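Local coordinates for protein ethanolamine kinase Pv091845 (Plasmodium vivax, PDB 2QG7) that probably catalyses the phosphorylation of ethanolamine, the first step from ethanolamine to phosphatidylethanolamine, as a member of the choline/ethanolamine kinase family, at residues 121-125 with 137-142; 94-99 with 174-179; 293-297 with 349-354; 54-59 with 89-93. All blocks are in the same frame, centred on the assembly; numbering follows the deposited sequence.

Contact 1: 121-125 with 137-142; sequences TNILI and LIRLYG
Leu124 CD2 is the main bump on one face of this strand pair. It fills a hollow walled by Leu137 and by the bent side chain of Arg139. The methyl meets Leu137 CD2 at 3.7 Å. It also sits over the centre of the guanidinium face, with Leu124 CD2 3.8 Å from Arg139 CZ. Arg139 starts out alongside Leu124, pointing the same way. It then bends at chi3 (-68°), which carries its head across the methyl. Asn122 comes to the edge of the head: its OD1 lies near the guanidinium plane, 3.6 Å from Arg139 NH2. The amide stands nearly perpendicular to the guanidinium, at 82°. The strong partner of Arg139 is outside the pair, a salt bridge from NH1 to Glu180. The two strands form an antiparallel beta hairpin in the five-stranded sheet of the N-terminal lobe, as in the protein-kinase-like fold. Ile123 pairs with Leu140, and Ile125 with Ile138, both as hydrogen-bonded pairs. Ile123 N reaches Leu140 O at 2.9 Å, and the return bond from Leu140 N is just as straight. Ile125 N meets Ile138 O at 2.7 Å. The side chains of these four residues make up the other face. There the tip of Ile125 reaches diagonally past its own partner, and its CD1 touches Leu140 CD1 at 3.7 Å. That same CD1 also rests on Ile138 O, 3.6 Å away. Cys91 of helix 84-98 covers Ile125 and Ile138, and Leu87 of that helix packs on Leu140.

Contact 2: 94-99 with 174-179; sequences VMLHYG and FTNGRI
The rings of Tyr98 and Phe174 form an offset stack, almost parallel at 3°. Their centroids are 4.1 Å apart. Phe174 CB also lies over the Tyr98 face, 3.5 Å from Tyr98 CZ, and makes a CH-pi contact. Both rings have a second neighbour on the opposite face. Tyr98 has His97 ND1 toward its rim, and Phe174 has Gly177 O over its centre. Ile179 CG1 lies in the plane of the Phe174 ring, at its edge. The first torsion of Phe174 (chi1 42°) sets CG between the backbone N and the carbonyl carbon, folding the ring back over its own type I turn, Phe174 to Gly177. The Val94 and Phe174 side chains cross at about a right angle, with Val94 CG1 3.7 Å from Phe174 CZ. The same methyl touches Ile179 CD1 at 3.8 Å. Ile179 CD1 also rests against the end of the helix, 3.4 Å from Gly99 N. There a wider pi-type turn brings Gly99 N to Val94 O. The contact sets the C-terminal end of helix 84-98 across strand 177-181 at a steep angle. Helix 65-75 backs Val94 through Leu73, while strand 136-141 meets Val94 and Met95 through Ile138.

Contact 3: 293-297 with 349-354; sequences CHCDL and FIDFEY
Phe349 takes the CD1 methyl of Leu297 over the centre of its ring, with Leu297 CD1 3.7 Å from Phe349 CG. That methyl also lies over one face of the His294 imidazole, toward its rim. Ile350 contributes its carbonyl: His294 NE2 donates to Ile350 O at 2.8 Å. The oxygen lies in the imidazole plane, but the donor sits above the carbonyl plane, 39° out of it. The other ring nitrogen, ND1, accepts from Asp296 N at 3.2 Å, also in the ring plane. These two bonds fix the rotation of the imidazole. Asp351 O takes a bond from a bridging water, which also donates to His294 O at 3.0 Å. Phe352 meets the imidazole obliquely, its CE2 3.3 Å from His294 CD2. Past Glu353, Tyr354 N donates to the same water, so this water ties the two loops together with three bonds. Tyr354 CB packs on Cys295 CB at 3.7 Å. Its ring crosses Asp296 obliquely; the carboxylate is turned 86° to it, with Asp296 OD2 3.6 Å from Tyr354 CE1. The Asp363 carboxylate accepts from the backbone N of His294 and of Cys295 in 293-297. Segment 293-297, with Asn301, fits the HxDxxxxN phosphotransferase motif. The IDFEY sequence fits the choline kinase motif, in the place of the protein kinase DFG. In relatives the two loops line the active site.

Contact 4: 54-59 with 89-93; sequences ESNLRI and IYCKY
Leu57 and Tyr93 tie the N-terminal loop before helix 65-75 to the side of helix 84-98. The Tyr93 hydroxyl donates to the backbone carbonyl of Leu57, with a short OH to O distance of 2.5 Å. The hydroxyl lies nearly along the C=O axis, at 173°, and the oxygen sits in the plane of the ring at its edge. Over the centre of one face of this ring lies Ile89 O, from the same helix. Leu57 also packs its side chain between the helix residues. Its CB is 3.8 Å from Tyr93 CE2 and 4.0 Å from Ile89 CG2. Both its methyls meet Tyr90. Leu57 CD1 touches Tyr90 CB at 3.8 Å, and CD2 comes to the edge of the Tyr90 ring, in its plane, 3.8 Å from Tyr90 CD1. With chi1 of -164°, Tyr90 CG points opposite the backbone N, which brings that ring edge to Leu57 CD2. The side chains of Ile59 and Tyr93 come from opposite directions, and Ile59 CD1 reaches Tyr93 CE1 at 3.5 Å. At the other end, Glu54 crosses Ile89 at about a right angle, with Glu54 CG 3.8 Å from Ile89 CD1. The Glu54 carboxylate makes long, weak ion pairs with Arg58 and Lys85. The Tyr90 hydroxyl is bonded to Leu73 O. Helix 65-75 also covers Ile59 through Leu72 and Tyr93 through Ala69 and Leu73, so the loop touches both helices.

From the N terminus, contact 4 closes the first loop. It spans 54-93, takes in helix 65-75 and joins the N-terminal loop to helix 84-98. Contact 2 opens at the next residue and closes at 174-179, joining that helix to the sheet. Contact 1 is nested inside that loop as a short hairpin and pairs two strands within the sheet. Strands 136-141 and 177-181 are neighbours there. Contact 3 follows in series and joins the loop after strand 290-293 to the loop after strand 347-349. It meets contact 1 where Glu353 and Asp351 come close to Asn122. It stays about 16 Å from contact 4 at the nearest atoms.

Contact 1: 121-125 with 137-142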
loop_
_atom_site.group_PDB
_atom_site.type_symbol
_atom_site.label_atom_id
_atom_site.label_comp_id
_atom_site.label_asym_id
_atom_site.label_seq_id
_atom_site.Cartn_x
_atom_site.Cartn_y
_atom_site.Cartn_z
ATOM N N THR D 121 -10.224 17.095 -1.755
ATOM C CA THR D 121 -10.268 17.859 -3.002
ATOM C C THR D 121 -10.885 19.276 -2.850
ATOM O O THR D 121 -11.062 20.007 -3.835
ATOM C CB THR D 121 -10.958 17.040 -4.128
ATOM O OG1 THR D 121 -12.325 16.761 -3.767
ATOM C CG2 THR D 121 -10.193 15.726 -4.356
ATOM N N ASN D 122 -11.199 19.642 -1.605
ATOM C CA ASN D 122 -11.816 20.918 -1.259
ATOM C C ASN D 122 -10.987 21.556 -0.163
ATOM O O ASN D 122 -10.232 20.862 0.543
ATOM C CB ASN D 122 -13.233 20.698 -0.709
ATOM C CG ASN D 122 -14.133 19.881 -1.662
ATOM O OD1 ASN D 122 -14.836 18.947 -1.217
ATOM N ND2 ASN D 122 -14.126 20.233 -2.967
ATOM N N ILE D 123 -11.132 22.881 -0.036
ATOM C CA ILE D 123 -10.620 23.614 1.125
ATOM C C ILE D 123 -11.812 24.179 1.893
ATOM O O ILE D 123 -12.664 24.861 1.304
ATOM C CB ILE D 123 -9.656 24.738 0.711
ATOM C CG1 ILE D 123 -8.594 24.161 -0.240
ATOM C CG2 ILE D 123 -9.038 25.391 1.943
ATOM C CD1 ILE D 123 -7.891 25.192 -1.164
ATOM N N LEU D 124 -11.874 23.862 3.192
ATOM C CA LEU D 124 -12.956 24.322 4.070
ATOM C C LEU D 124 -12.517 25.383 5.072
ATOM O O LEU D 124 -11.561 25.188 5.827
ATOM C CB LEU D 124 -13.608 23.156 4.822
ATOM C CG LEU D 124 -14.602 22.318 4.025
ATOM C CD1 LEU D 124 -15.012 21.067 4.817
ATOM C CD2 LEU D 124 -15.811 23.161 3.603
ATOM N N ILE D 125 -13.240 26.501 5.077
ATOM C CA ILE D 125 -12.895 27.602 5.956
ATOM C C ILE D 125 -14.111 28.040 6.754
ATOM O O ILE D 125 -15.117 28.501 6.184
ATOM C CB ILE D 125 -12.239 28.818 5.218
ATOM C CG1 ILE D 125 -11.116 28.358 4.265
ATOM C CG2 ILE D 125 -11.739 29.883 6.237
ATOM C CD1 ILE D 125 -11.604 28.055 2.823
ATOM N N LEU D 137 -19.565 28.819 6.574
ATOM C CA LEU D 137 -18.511 27.930 6.079
ATOM C C LEU D 137 -18.205 28.291 4.629
ATOM O O LEU D 137 -19.137 28.457 3.807
ATOM C CB LEU D 137 -18.959 26.460 6.193
ATOM C CG LEU D 137 -17.975 25.328 5.897
ATOM C CD1 LEU D 137 -16.886 25.284 6.954
ATOM C CD2 LEU D 137 -18.696 23.975 5.840
ATOM N N ILE D 138 -16.915 28.441 4.312
ATOM C CA ILE D 138 -16.539 28.666 2.934
ATOM C C ILE D 138 -15.913 27.397 2.388
ATOM O O ILE D 138 -15.008 26.818 2.998
ATOM C CB ILE D 138 -15.594 29.875 2.743
ATOM C CG1 ILE D 138 -16.240 31.154 3.277
ATOM C CG2 ILE D 138 -15.234 30.047 1.267
ATOM C CD1 ILE D 138 -15.329 32.365 3.221
ATOM N N ARG D 139 -16.426 26.969 1.238
ATOM C CA ARG D 139 -15.901 25.817 0.559
ATOM C C ARG D 139 -15.338 26.263 -0.778
ATOM O O ARG D 139 -16.047 26.828 -1.623
ATOM C CB ARG D 139 -16.992 24.756 0.376
ATOM C CG ARG D 139 -16.485 23.424 -0.138
ATOM C CD ARG D 139 -17.632 22.531 -0.548
ATOM N NE ARG D 139 -18.433 22.096 0.595
ATOM C CZ ARG D 139 -18.119 21.088 1.414
ATOM N NH1 ARG D 139 -18.934 20.791 2.422
ATOM N NH2 ARG D 139 -16.999 20.373 1.245
ATOM N N LEU D 140 -14.044 26.012 -0.944
ATOM C CA LEU D 140 -13.319 26.381 -2.149
ATOM C C LEU D 140 -12.929 25.106 -2.863
ATOM O O LEU D 140 -12.279 24.228 -2.283
ATOM C CB LEU D 140 -12.082 27.221 -1.798
ATOM C CG LEU D 140 -12.315 28.575 -1.105
ATOM C CD1 LEU D 140 -11.002 29.174 -0.698
ATOM C CD2 LEU D 140 -13.037 29.559 -2.018
ATOM N N TYR D 141 -13.351 25.000 -4.117
ATOM C CA TYR D 141 -13.113 23.796 -4.916
ATOM C C TYR D 141 -11.662 23.696 -5.392
ATOM O O TYR D 141 -11.001 24.724 -5.594
ATOM C CB TYR D 141 -14.058 23.740 -6.128
ATOM C CG TYR D 141 -15.523 24.071 -5.867
ATOM C CD1 TYR D 141 -16.159 23.682 -4.673
ATOM C CD2 TYR D 141 -16.281 24.748 -6.844
ATOM C CE1 TYR D 141 -17.490 23.981 -4.449
ATOM C CE2 TYR D 141 -17.620 25.046 -6.631
ATOM C CZ TYR D 141 -18.220 24.654 -5.428
ATOM O OH TYR D 141 -19.549 24.943 -5.204
ATOM N N GLY D 142 -11.178 22.454 -5.573
ATOM C CA GLY D 142 -9.861 22.217 -6.189
ATOM C C GLY D 142 -9.843 22.401 -7.712
ATOM O O GLY D 142 -10.801 22.932 -8.300
#

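Contact 2: 94-99 with 174-179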
loop_
_atom_site.group_PDB
_atom_site.type_symbol
_atom_site.label_atom_id
_atom_site.label_comp_id
_atom_site.label_asym_id
_atom_site.label_seq_id
_atom_site.Cartn_x
_atom_site.Cartn_y
_atom_site.Cartn_z
ATOM N N VAL D 94 -14.641 36.959 -0.252
ATOM C CA VAL D 94 -15.781 36.067 -0.449
ATOM C C VAL D 94 -16.939 36.591 0.375
ATOM O O VAL D 94 -18.043 36.775 -0.151
ATOM C CB VAL D 94 -15.447 34.568 -0.124
ATOM C CG1 VAL D 94 -16.703 33.713 -0.093
ATOM C CG2 VAL D 94 -14.454 33.983 -1.165
ATOM N N MET D 95 -16.669 36.890 1.639
ATOM C CA MET D 95 -17.683 37.424 2.547
ATOM C C MET D 95 -18.144 38.849 2.205
ATOM O O MET D 95 -19.269 39.257 2.522
ATOM C CB MET D 95 -17.187 37.363 4.011
ATOM C CG MET D 95 -17.028 35.921 4.590
ATOM S SD MET D 95 -18.393 34.743 4.281
ATOM C CE MET D 95 -19.859 35.536 5.075
ATOM N N LEU D 96 -17.262 39.620 1.589
ATOM C CA LEU D 96 -17.574 41.003 1.280
ATOM C C LEU D 96 -18.470 41.124 0.040
ATOM O O LEU D 96 -19.388 41.951 0.018
ATOM C CB LEU D 96 -16.278 41.824 1.122
ATOM C CG LEU D 96 -16.313 43.322 0.751
ATOM C CD1 LEU D 96 -16.952 44.212 1.843
ATOM C CD2 LEU D 96 -14.909 43.781 0.432
ATOM N N HIS D 97 -18.192 40.312 -0.981
ATOM C CA HIS D 97 -18.906 40.372 -2.250
ATOM C C HIS D 97 -20.014 39.320 -2.301
ATOM O O HIS D 97 -21.204 39.655 -2.404
ATOM C CB HIS D 97 -17.923 40.199 -3.426
ATOM C CG HIS D 97 -18.581 40.188 -4.773
ATOM N ND1 HIS D 97 -18.327 39.215 -5.722
ATOM C CD2 HIS D 97 -19.502 41.021 -5.326
ATOM C CE1 HIS D 97 -19.054 39.447 -6.803
ATOM N NE2 HIS D 97 -19.774 40.539 -6.590
ATOM N N TYR D 98 -19.622 38.048 -2.221
ATOM C CA TYR D 98 -20.569 36.935 -2.361
ATOM C C TYR D 98 -21.557 36.833 -1.180
ATOM O O TYR D 98 -22.770 36.681 -1.382
ATOM C CB TYR D 98 -19.809 35.613 -2.590
ATOM C CG TYR D 98 -19.160 35.510 -3.947
ATOM C CD1 TYR D 98 -17.801 35.182 -4.070
ATOM C CD2 TYR D 98 -19.907 35.733 -5.130
ATOM C CE1 TYR D 98 -17.184 35.081 -5.336
ATOM C CE2 TYR D 98 -19.304 35.631 -6.408
ATOM C CZ TYR D 98 -17.937 35.312 -6.503
ATOM O OH TYR D 98 -17.333 35.208 -7.751
ATOM N N GLY D 99 -21.012 36.939 0.034
ATOM C CA GLY D 99 -21.774 36.860 1.262
ATOM C C GLY D 99 -22.086 38.222 1.843
ATOM O O GLY D 99 -21.968 38.429 3.048
ATOM N N PHE D 174 -20.700 30.165 -6.377
ATOM C CA PHE D 174 -19.839 30.850 -7.352
ATOM C C PHE D 174 -18.909 29.868 -8.048
ATOM O O PHE D 174 -18.728 28.730 -7.584
ATOM C CB PHE D 174 -19.065 32.037 -6.735
ATOM C CG PHE D 174 -18.481 31.775 -5.351
ATOM C CD1 PHE D 174 -17.153 31.383 -5.204
ATOM C CD2 PHE D 174 -19.252 31.946 -4.206
ATOM C CE1 PHE D 174 -16.608 31.153 -3.953
ATOM C CE2 PHE D 174 -18.706 31.726 -2.939
ATOM C CZ PHE D 174 -17.384 31.327 -2.816
ATOM N N THR D 175 -18.314 30.302 -9.162
ATOM C CA THR D 175 -17.662 29.334 -10.079
ATOM C C THR D 175 -16.527 28.538 -9.461
ATOM O O THR D 175 -16.075 27.528 -10.045
ATOM C CB THR D 175 -17.167 29.966 -11.415
ATOM O OG1 THR D 175 -16.269 31.057 -11.128
ATOM C CG2 THR D 175 -18.366 30.462 -12.244
ATOM N N ASN D 176 -16.076 28.970 -8.278
ATOM C CA ASN D 176 -14.898 28.360 -7.666
ATOM C C ASN D 176 -15.119 27.961 -6.192
ATOM O O ASN D 176 -14.212 27.474 -5.505
ATOM C CB ASN D 176 -13.657 29.247 -7.912
ATOM C CG ASN D 176 -13.645 30.508 -7.050
ATOM O OD1 ASN D 176 -12.864 30.603 -6.123
ATOM N ND2 ASN D 176 -14.518 31.458 -7.340
ATOM N N GLY D 177 -16.351 28.119 -5.725
ATOM C CA GLY D 177 -16.671 27.699 -4.379
ATOM C C GLY D 177 -18.060 28.063 -3.985
ATOM O O GLY D 177 -18.877 28.435 -4.835
ATOM N N ARG D 178 -18.337 27.969 -2.688
ATOM C CA ARG D 178 -19.653 28.343 -2.158
ATOM C C ARG D 178 -19.609 28.794 -0.702
ATOM O O ARG D 178 -18.618 28.549 0.016
ATOM C CB ARG D 178 -20.633 27.163 -2.277
ATOM C CG ARG D 178 -20.338 26.029 -1.289
ATOM C CD ARG D 178 -21.428 25.003 -1.288
ATOM N NE ARG D 178 -21.285 24.084 -2.394
ATOM C CZ ARG D 178 -21.161 22.762 -2.270
ATOM N NH1 ARG D 178 -21.043 22.027 -3.371
ATOM N NH2 ARG D 178 -21.164 22.176 -1.069
ATOM N N ILE D 179 -20.700 29.427 -0.266
ATOM C CA ILE D 179 -20.885 29.777 1.143
ATOM C C ILE D 179 -22.069 28.988 1.706
ATOM O O ILE D 179 -23.209 29.102 1.227
ATOM C CB ILE D 179 -21.107 31.312 1.401
ATOM C CG1 ILE D 179 -20.062 32.161 0.659
ATOM C CG2 ILE D 179 -21.052 31.595 2.904
ATOM C CD1 ILE D 179 -20.404 33.674 0.581
#

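Contact 3: 293-297 with 349-354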
loop_
_atom_site.group_PDB
_atom_site.type_symbol
_atom_site.label_atom_id
_atom_site.label_comp_id
_atom_site.label_asym_id
_atom_site.label_seq_id
_atom_site.Cartn_x
_atom_site.Cartn_y
_atom_site.Cartn_z
ATOM N N CYS D 293 -28.278 8.149 -3.660
ATOM C CA CYS D 293 -27.146 7.690 -2.856
ATOM C C CYS D 293 -26.231 8.843 -2.445
ATOM O O CYS D 293 -26.196 9.872 -3.083
ATOM C CB CYS D 293 -26.378 6.660 -3.659
ATOM S SG CYS D 293 -27.267 5.101 -3.914
ATOM N N HIS D 294 -25.508 8.679 -1.345
ATOM C CA HIS D 294 -24.441 9.617 -0.997
ATOM C C HIS D 294 -23.180 9.459 -1.872
ATOM O O HIS D 294 -22.632 10.459 -2.399
ATOM C CB HIS D 294 -24.087 9.493 0.468
ATOM C CG HIS D 294 -23.088 10.520 0.922
ATOM N ND1 HIS D 294 -21.734 10.422 0.648
ATOM C CD2 HIS D 294 -23.244 11.658 1.636
ATOM C CE1 HIS D 294 -21.107 11.458 1.169
ATOM N NE2 HIS D 294 -21.998 12.221 1.777
ATOM N N CYS D 295 -22.735 8.205 -2.022
ATOM C CA CYS D 295 -21.665 7.784 -2.974
ATOM C C CYS D 295 -20.219 7.905 -2.498
ATOM O O CYS D 295 -19.328 7.435 -3.187
ATOM C CB CYS D 295 -21.819 8.437 -4.349
ATOM S SG CYS D 295 -23.404 8.171 -5.116
ATOM N N ASP D 296 -20.018 8.540 -1.336
ATOM C CA ASP D 296 -18.714 8.788 -0.746
ATOM C C ASP D 296 -18.805 8.748 0.774
ATOM O O ASP D 296 -18.385 9.649 1.511
ATOM C CB ASP D 296 -18.121 10.113 -1.252
ATOM C CG ASP D 296 -16.639 10.203 -1.005
ATOM O OD1 ASP D 296 -15.967 9.131 -0.846
ATOM O OD2 ASP D 296 -16.140 11.346 -0.928
ATOM N N LEU D 297 -19.379 7.669 1.262
ATOM C CA LEU D 297 -19.705 7.609 2.672
ATOM C C LEU D 297 -18.542 7.067 3.479
ATOM O O LEU D 297 -18.652 6.057 4.167
ATOM C CB LEU D 297 -20.991 6.830 2.873
ATOM C CG LEU D 297 -21.913 7.250 4.036
ATOM C CD1 LEU D 297 -22.480 8.688 3.926
ATOM C CD2 LEU D 297 -23.045 6.211 4.182
ATOM N N PHE D 349 -24.738 13.379 7.505
ATOM C CA PHE D 349 -23.752 13.279 6.455
ATOM C C PHE D 349 -23.427 14.643 5.849
ATOM O O PHE D 349 -24.272 15.530 5.803
ATOM C CB PHE D 349 -24.226 12.307 5.353
ATOM C CG PHE D 349 -24.652 10.958 5.877
ATOM C CD1 PHE D 349 -24.011 10.375 6.965
ATOM C CD2 PHE D 349 -25.694 10.252 5.272
ATOM C CE1 PHE D 349 -24.428 9.138 7.450
ATOM C CE2 PHE D 349 -26.063 9.023 5.751
ATOM C CZ PHE D 349 -25.444 8.482 6.829
ATOM N N ILE D 350 -22.197 14.773 5.365
ATOM C CA ILE D 350 -21.688 15.979 4.677
ATOM C C ILE D 350 -21.038 15.563 3.371
ATOM O O ILE D 350 -20.832 14.384 3.106
ATOM C CB ILE D 350 -20.629 16.820 5.552
ATOM C CG1 ILE D 350 -19.424 15.959 5.991
ATOM C CG2 ILE D 350 -21.277 17.522 6.755
ATOM C CD1 ILE D 350 -18.165 16.753 6.275
ATOM N N ASP D 351 -20.721 16.546 2.555
ATOM C CA ASP D 351 -20.008 16.378 1.300
ATOM C C ASP D 351 -20.709 15.487 0.272
ATOM O O ASP D 351 -20.337 14.327 0.032
ATOM C CB ASP D 351 -18.553 15.982 1.563
ATOM C CG ASP D 351 -17.596 16.570 0.530
ATOM O OD1 ASP D 351 -18.047 17.016 -0.587
ATOM O OD2 ASP D 351 -16.369 16.560 0.834
ATOM N N PHE D 352 -21.718 16.064 -0.364
ATOM C CA PHE D 352 -22.571 15.355 -1.322
ATOM C C PHE D 352 -22.163 15.650 -2.752
ATOM O O PHE D 352 -23.022 15.746 -3.635
ATOM C CB PHE D 352 -24.029 15.791 -1.116
ATOM C CG PHE D 352 -24.556 15.495 0.265
ATOM C CD1 PHE D 352 -24.462 16.445 1.277
ATOM C CD2 PHE D 352 -25.130 14.267 0.547
ATOM C CE1 PHE D 352 -24.937 16.157 2.570
ATOM C CE2 PHE D 352 -25.598 13.975 1.806
ATOM C CZ PHE D 352 -25.494 14.923 2.825
ATOM N N GLU D 353 -20.854 15.805 -2.974
ATOM C CA GLU D 353 -20.327 16.083 -4.322
ATOM C C GLU D 353 -20.433 14.911 -5.288
ATOM O O GLU D 353 -20.395 15.117 -6.488
ATOM C CB GLU D 353 -18.898 16.635 -4.294
ATOM C CG GLU D 353 -17.848 15.789 -3.578
ATOM C CD GLU D 353 -16.478 16.540 -3.440
ATOM O OE1 GLU D 353 -15.398 15.891 -3.162
ATOM O OE2 GLU D 353 -16.494 17.800 -3.606
ATOM N N TYR D 354 -20.570 13.689 -4.758
ATOM C CA TYR D 354 -20.724 12.513 -5.613
ATOM C C TYR D 354 -22.143 12.001 -5.669
ATOM O O TYR D 354 -22.426 11.087 -6.431
ATOM C CB TYR D 354 -19.747 11.403 -5.230
ATOM C CG TYR D 354 -18.313 11.848 -5.314
ATOM C CD1 TYR D 354 -17.626 12.261 -4.174
ATOM C CD2 TYR D 354 -17.650 11.889 -6.536
ATOM C CE1 TYR D 354 -16.323 12.678 -4.249
ATOM C CE2 TYR D 354 -16.350 12.314 -6.620
ATOM C CZ TYR D 354 -15.695 12.700 -5.478
ATOM O OH TYR D 354 -14.393 13.132 -5.567
HETATM O O HOH W 1 -20.566 12.665 -2.161
#

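Contact 4: 54-59 with 89-93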
loop_
_atom_site.group_PDB
_atom_site.type_symbol
_atom_site.label_atom_id
_atom_site.label_comp_id
_atom_site.label_asym_id
_atom_site.label_seq_id
_atom_site.Cartn_x
_atom_site.Cartn_y
_atom_site.Cartn_z
ATOM N N GLU D 54 -0.248 37.187 -1.541
ATOM C CA GLU D 54 -0.789 38.279 -0.756
ATOM C C GLU D 54 -0.815 39.614 -1.529
ATOM O O GLU D 54 -1.740 40.432 -1.351
ATOM C CB GLU D 54 0.014 38.430 0.527
ATOM C CG GLU D 54 -0.594 39.431 1.521
ATOM C CD GLU D 54 0.297 39.709 2.728
ATOM O OE1 GLU D 54 0.086 40.779 3.353
ATOM O OE2 GLU D 54 1.187 38.873 3.062
ATOM N N SER D 55 0.200 39.827 -2.378
ATOM C CA SER D 55 0.266 41.005 -3.242
ATOM C C SER D 55 -0.676 40.902 -4.447
ATOM O O SER D 55 -1.089 41.933 -4.988
ATOM C CB SER D 55 1.702 41.246 -3.718
ATOM O OG SER D 55 2.537 41.705 -2.642
ATOM N N ASN D 56 -1.002 39.673 -4.882
ATOM C CA ASN D 56 -2.068 39.492 -5.865
ATOM C C ASN D 56 -3.376 40.090 -5.359
ATOM O O ASN D 56 -4.102 40.751 -6.118
ATOM C CB ASN D 56 -2.298 38.018 -6.217
ATOM C CG ASN D 56 -1.139 37.379 -6.984
ATOM O OD1 ASN D 56 -1.052 36.146 -7.047
ATOM N ND2 ASN D 56 -0.260 38.197 -7.583
ATOM N N LEU D 57 -3.660 39.873 -4.073
ATOM C CA LEU D 57 -4.960 40.231 -3.472
ATOM C C LEU D 57 -4.979 41.582 -2.746
ATOM O O LEU D 57 -5.920 41.903 -2.019
ATOM C CB LEU D 57 -5.447 39.105 -2.519
ATOM C CG LEU D 57 -5.593 37.667 -3.044
ATOM C CD1 LEU D 57 -5.971 36.718 -1.933
ATOM C CD2 LEU D 57 -6.588 37.563 -4.225
ATOM N N ARG D 58 -3.943 42.383 -2.961
ATOM C CA ARG D 58 -3.780 43.632 -2.238
ATOM C C ARG D 58 -4.729 44.702 -2.776
ATOM O O ARG D 58 -4.846 44.901 -3.987
ATOM C CB ARG D 58 -2.311 44.083 -2.315
ATOM C CG ARG D 58 -1.865 44.877 -1.112
ATOM C CD ARG D 58 -0.390 44.664 -0.807
ATOM N NE ARG D 58 -0.151 44.782 0.640
ATOM C CZ ARG D 58 0.810 44.141 1.305
ATOM N NH1 ARG D 58 0.906 44.312 2.622
ATOM N NH2 ARG D 58 1.668 43.330 0.669
ATOM N N ILE D 59 -5.416 45.378 -1.865
ATOM C CA ILE D 59 -6.258 46.518 -2.215
ATOM C C ILE D 59 -5.605 47.814 -1.668
ATOM O O ILE D 59 -5.439 47.983 -0.449
ATOM C CB ILE D 59 -7.716 46.340 -1.704
ATOM C CG1 ILE D 59 -8.377 45.164 -2.404
ATOM C CG2 ILE D 59 -8.561 47.611 -1.942
ATOM C CD1 ILE D 59 -9.690 44.761 -1.798
ATOM N N ILE D 89 -7.477 36.289 3.484
ATOM C CA ILE D 89 -7.760 37.545 2.767
ATOM C C ILE D 89 -8.745 37.268 1.613
ATOM O O ILE D 89 -9.701 38.033 1.397
ATOM C CB ILE D 89 -6.464 38.197 2.213
ATOM C CG1 ILE D 89 -5.532 38.626 3.349
ATOM C CG2 ILE D 89 -6.778 39.379 1.292
ATOM C CD1 ILE D 89 -4.068 38.795 2.931
ATOM N N TYR D 90 -8.507 36.168 0.884
ATOM C CA TYR D 90 -9.417 35.725 -0.175
ATOM C C TYR D 90 -10.811 35.479 0.402
ATOM O O TYR D 90 -11.825 35.841 -0.200
ATOM C CB TYR D 90 -8.884 34.469 -0.910
ATOM C CG TYR D 90 -9.605 34.215 -2.247
ATOM C CD1 TYR D 90 -9.285 34.960 -3.393
ATOM C CD2 TYR D 90 -10.634 33.262 -2.348
ATOM C CE1 TYR D 90 -9.948 34.762 -4.603
ATOM C CE2 TYR D 90 -11.295 33.047 -3.556
ATOM C CZ TYR D 90 -10.949 33.798 -4.680
ATOM O OH TYR D 90 -11.608 33.585 -5.877
ATOM N N CYS D 91 -10.823 34.889 1.593
ATOM C CA CYS D 91 -12.042 34.633 2.357
ATOM C C CYS D 91 -12.781 35.874 2.817
ATOM O O CYS D 91 -14.011 35.867 2.866
ATOM C CB CYS D 91 -11.743 33.725 3.542
ATOM S SG CYS D 91 -11.472 32.044 2.989
ATOM N N LYS D 92 -12.043 36.924 3.168
ATOM C CA LYS D 92 -12.642 38.214 3.509
ATOM C C LYS D 92 -13.400 38.798 2.335
ATOM O O LYS D 92 -14.405 39.468 2.532
ATOM C CB LYS D 92 -11.569 39.231 3.906
ATOM C CG LYS D 92 -11.118 39.173 5.347
ATOM C CD LYS D 92 -9.901 40.073 5.555
ATOM C CE LYS D 92 -10.313 41.527 5.710
ATOM N NZ LYS D 92 -9.130 42.374 6.082
ATOM N N TYR D 93 -12.876 38.594 1.125
ATOM C CA TYR D 93 -13.494 39.102 -0.104
ATOM C C TYR D 93 -14.703 38.268 -0.527
ATOM O O TYR D 93 -15.655 38.801 -1.118
ATOM C CB TYR D 93 -12.491 39.147 -1.262
ATOM C CG TYR D 93 -11.252 39.970 -1.024
ATOM C CD1 TYR D 93 -11.260 41.058 -0.138
ATOM C CD2 TYR D 93 -10.073 39.685 -1.714
ATOM C CE1 TYR D 93 -10.114 41.821 0.084
ATOM C CE2 TYR D 93 -8.909 40.438 -1.500
ATOM C CZ TYR D 93 -8.941 41.505 -0.599
ATOM O OH TYR D 93 -7.809 42.261 -0.399
#